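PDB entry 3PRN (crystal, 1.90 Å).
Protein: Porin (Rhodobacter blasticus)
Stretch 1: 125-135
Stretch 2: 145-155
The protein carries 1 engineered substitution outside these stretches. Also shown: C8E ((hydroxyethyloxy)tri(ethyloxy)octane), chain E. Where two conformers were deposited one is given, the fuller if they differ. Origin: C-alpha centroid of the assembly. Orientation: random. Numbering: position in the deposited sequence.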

# COMPACT_ATOMS: atom_id res chain seq x y z
N GLY A 125 4.49 4.66 -17.76
CA GLY A 125 4.36 6.14 -17.67
C GLY A 125 3.19 6.61 -18.53
O GLY A 125 2.77 7.77 -18.47
N ALA A 126 2.58 5.71 -19.30
CA ALA A 126 1.49 6.11 -20.17
C ALA A 126 0.25 6.62 -19.44
O ALA A 126 -0.44 7.46 -20.04
CB ALA A 126 0.98 4.95 -21.05
N LEU A 127 -0.04 6.15 -18.24
CA LEU A 127 -1.25 6.63 -17.57
C LEU A 127 -1.00 7.82 -16.63
O LEU A 127 -1.95 8.14 -15.89
CB LEU A 127 -1.83 5.48 -16.75
CG LEU A 127 -2.30 4.25 -17.51
CD1 LEU A 127 -2.82 3.21 -16.52
CD2 LEU A 127 -3.37 4.60 -18.55
N ASP A 128 0.17 8.44 -16.59
CA ASP A 128 0.46 9.44 -15.56
C ASP A 128 -0.47 10.66 -15.51
O ASP A 128 -0.77 11.18 -14.43
CB ASP A 128 1.91 9.98 -15.69
CG ASP A 128 2.98 8.96 -15.36
OD1 ASP A 128 2.74 7.74 -15.11
OD2 ASP A 128 4.17 9.34 -15.36
N ASN A 129 -0.97 11.12 -16.66
CA ASN A 129 -1.88 12.26 -16.69
C ASN A 129 -3.24 11.87 -17.24
O ASN A 129 -3.99 12.73 -17.72
CB ASN A 129 -1.23 13.38 -17.54
CG ASN A 129 -0.08 13.99 -16.74
OD1 ASN A 129 -0.32 14.67 -15.75
ND2 ASN A 129 1.17 13.74 -17.09
N TYR A 130 -3.53 10.57 -17.15
CA TYR A 130 -4.80 10.05 -17.61
C TYR A 130 -5.89 10.49 -16.63
O TYR A 130 -5.81 10.37 -15.42
CB TYR A 130 -4.66 8.55 -17.72
CG TYR A 130 -5.88 7.70 -17.93
CD1 TYR A 130 -6.83 7.51 -16.94
CD2 TYR A 130 -6.01 6.99 -19.11
CE1 TYR A 130 -7.90 6.65 -17.12
CE2 TYR A 130 -7.08 6.14 -19.32
CZ TYR A 130 -8.01 5.95 -18.32
OH TYR A 130 -9.02 5.07 -18.55
N ASN A 131 -6.97 11.05 -17.16
CA ASN A 131 -8.08 11.53 -16.34
C ASN A 131 -9.42 11.40 -17.06
O ASN A 131 -9.56 11.79 -18.23
CB ASN A 131 -7.83 12.99 -15.93
CG ASN A 131 -8.80 13.41 -14.84
OD1 ASN A 131 -8.57 13.05 -13.68
ND2 ASN A 131 -9.85 14.14 -15.19
N GLY A 132 -10.39 10.81 -16.38
CA GLY A 132 -11.70 10.64 -16.98
C GLY A 132 -12.78 11.30 -16.12
O GLY A 132 -12.55 11.65 -14.94
N ILE A 133 -13.95 11.47 -16.73
CA ILE A 133 -15.14 11.93 -16.04
C ILE A 133 -16.24 10.93 -16.43
O ILE A 133 -16.32 10.54 -17.61
CB ILE A 133 -15.57 13.34 -16.43
CG1 ILE A 133 -14.39 14.30 -16.42
CG2 ILE A 133 -16.72 13.84 -15.57
CD1 ILE A 133 -14.65 15.66 -17.06
N ALA A 134 -17.05 10.46 -15.51
CA ALA A 134 -18.12 9.55 -15.94
C ALA A 134 -19.41 10.01 -15.23
O ALA A 134 -19.33 10.64 -14.17
CB ALA A 134 -17.81 8.09 -15.63
N VAL A 135 -20.53 9.69 -15.86
CA VAL A 135 -21.81 10.03 -15.23
C VAL A 135 -22.70 8.83 -15.41
O VAL A 135 -22.78 8.30 -16.55
CB VAL A 135 -22.44 11.25 -15.92
CG1 VAL A 135 -23.84 11.49 -15.30
CG2 VAL A 135 -21.57 12.47 -15.80
N TYR A 145 -25.14 5.24 -18.97
CA TYR A 145 -23.74 5.48 -18.66
C TYR A 145 -23.10 6.38 -19.69
O TYR A 145 -23.24 6.14 -20.89
CB TYR A 145 -22.91 4.21 -18.62
CG TYR A 145 -23.49 3.02 -17.93
CD1 TYR A 145 -24.50 2.29 -18.55
CD2 TYR A 145 -23.09 2.62 -16.65
CE1 TYR A 145 -25.06 1.20 -17.93
CE2 TYR A 145 -23.65 1.52 -16.00
CZ TYR A 145 -24.62 0.82 -16.67
OH TYR A 145 -25.21 -0.32 -16.13
N LEU A 146 -22.32 7.36 -19.27
CA LEU A 146 -21.59 8.22 -20.15
C LEU A 146 -20.14 8.33 -19.66
O LEU A 146 -19.99 8.46 -18.44
CB LEU A 146 -22.15 9.66 -20.11
CG LEU A 146 -23.33 9.83 -21.09
CD1 LEU A 146 -24.52 10.35 -20.34
CD2 LEU A 146 -22.89 10.79 -22.19
N SER A 147 -19.17 8.27 -20.54
CA SER A 147 -17.80 8.43 -19.98
C SER A 147 -16.98 9.21 -20.98
O SER A 147 -17.22 9.11 -22.21
CB SER A 147 -17.18 7.10 -19.62
OG SER A 147 -17.20 6.20 -20.74
N TYR A 148 -16.07 10.00 -20.46
CA TYR A 148 -15.15 10.79 -21.30
C TYR A 148 -13.74 10.62 -20.72
O TYR A 148 -13.55 10.86 -19.50
CB TYR A 148 -15.61 12.25 -21.26
CG TYR A 148 -14.56 13.21 -21.76
CD1 TYR A 148 -14.35 13.42 -23.12
CD2 TYR A 148 -13.76 13.87 -20.83
CE1 TYR A 148 -13.35 14.31 -23.54
CE2 TYR A 148 -12.77 14.76 -21.23
CZ TYR A 148 -12.57 14.95 -22.60
OH TYR A 148 -11.57 15.83 -22.97
N VAL A 149 -12.81 10.12 -21.50
CA VAL A 149 -11.47 9.89 -20.96
C VAL A 149 -10.44 10.66 -21.77
O VAL A 149 -10.38 10.56 -23.00
CB VAL A 149 -11.12 8.38 -20.99
CG1 VAL A 149 -9.70 8.17 -20.46
CG2 VAL A 149 -12.09 7.53 -20.20
N ASP A 150 -9.66 11.47 -21.10
CA ASP A 150 -8.55 12.18 -21.79
C ASP A 150 -7.29 11.49 -21.30
O ASP A 150 -6.97 11.54 -20.10
CB ASP A 150 -8.64 13.63 -21.34
CG ASP A 150 -7.57 14.51 -21.97
OD1 ASP A 150 -6.59 13.99 -22.49
OD2 ASP A 150 -7.72 15.75 -21.86
N PRO A 151 -6.54 10.83 -22.15
CA PRO A 151 -5.34 10.11 -21.73
C PRO A 151 -4.20 10.96 -21.31
O PRO A 151 -3.21 10.49 -20.67
CB PRO A 151 -5.02 9.24 -22.93
CG PRO A 151 -5.73 9.83 -24.10
CD PRO A 151 -6.85 10.68 -23.59
N ASP A 152 -4.21 12.26 -21.61
CA ASP A 152 -3.15 13.13 -21.12
C ASP A 152 -3.76 14.52 -20.98
O ASP A 152 -3.66 15.37 -21.90
CB ASP A 152 -1.91 13.18 -22.02
CG ASP A 152 -0.78 13.95 -21.35
OD1 ASP A 152 -0.95 14.85 -20.49
OD2 ASP A 152 0.39 13.68 -21.72
N GLN A 153 -4.36 14.76 -19.82
CA GLN A 153 -5.05 16.00 -19.56
C GLN A 153 -4.19 17.24 -19.47
O GLN A 153 -4.75 18.35 -19.46
CB GLN A 153 -5.92 15.86 -18.27
CG GLN A 153 -5.06 16.01 -16.99
CD GLN A 153 -5.94 16.38 -15.79
OE1 GLN A 153 -7.00 17.00 -15.96
NE2 GLN A 153 -5.49 16.05 -14.59
N THR A 154 -2.90 17.17 -19.33
CA THR A 154 -2.11 18.38 -19.18
C THR A 154 -1.78 18.97 -20.57
O THR A 154 -1.52 20.16 -20.66
CB THR A 154 -0.77 18.11 -18.46
OG1 THR A 154 -0.10 17.16 -19.29
CG2 THR A 154 -0.96 17.49 -17.08
N VAL A 155 -1.81 18.17 -21.59
CA VAL A 155 -1.41 18.65 -22.95
C VAL A 155 -2.60 19.24 -23.65
O VAL A 155 -3.76 18.80 -23.43
CB VAL A 155 -0.86 17.43 -23.72
CG1 VAL A 155 -0.93 17.66 -25.20
CG2 VAL A 155 0.54 17.10 -23.22
C1 C8E E . -17.31 17.48 -20.99
C2 C8E E . -15.98 17.56 -21.65
C3 C8E E . -14.93 17.55 -20.62
C4 C8E E . -14.58 18.97 -20.43
C5 C8E E . -14.16 18.96 -18.99
C6 C8E E . -14.69 20.10 -18.29
C7 C8E E . -15.50 19.51 -17.28
C8 C8E E . -15.54 20.28 -16.02
O9 C8E E . -15.79 19.56 -14.81
C10 C8E E . -16.99 18.81 -14.70
C11 C8E E . -16.97 17.87 -13.55
O12 C8E E . -15.78 17.58 -12.83
C13 C8E E . -14.96 18.48 -12.09
C14 C8E E . -14.98 19.64 -11.09
O15 C8E E . -15.57 19.75 -9.76
C16 C8E E . -16.29 21.02 -9.73
C17 C8E E . -15.78 22.01 -8.71
O18 C8E E . -16.29 22.46 -7.44
C19 C8E E . -17.64 22.11 -7.04
C20 C8E E . -18.89 23.06 -7.12
O21 C8E E . -18.70 24.49 -7.07
O HOH W 1 -0.85 10.27 -19.42
O HOH W 2 -2.95 14.73 -14.42

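Strands 131-135 and 145-150 run antiparallel, and their backbone polar groups are satisfied in alternation. N131, I133 and V135 each form a reciprocal pair, with D150, Y148 and L146 respectively: the N131 N to D150 O bond measures 3.0 Å, and D150 N to N131 O, I133 N to Y148 O, Y148 N to I133 O, V135 N to L146 O and L146 N to V135 O all measure 2.9 Å. At the intervening positions the CA atoms of G132, A134 and S147 approach the carbonyls of Y148, L146 and I133, most closely at G132, whose CA lies 3.1 Å from Y148 O.

Beyond the strands, one more direct backbone bond and two waters link the stretches. Q153 N donates to N129 O (2.9 Å) almost linearly, at 172°. N129 N donates to water 1, 2.9 Å from N129 N to the water O, which in turn donates to A126 O and P151 O, so one water serves both loops. Water 2 likewise joins the side chains, donating to N129 OD1 and accepting from Q153 NE2.

Within the second stretch, D152 OD1 accepts from T154 N and, at 2.7 Å, from T154 OG1, while D150 OD1 accepts from D152 N.

Apolar contacts complete the interface. V149 CG1 sits over one face of the Y130 ring, 3.5 Å from Y130 CE2, and the detergent covers a face of the Y148 ring.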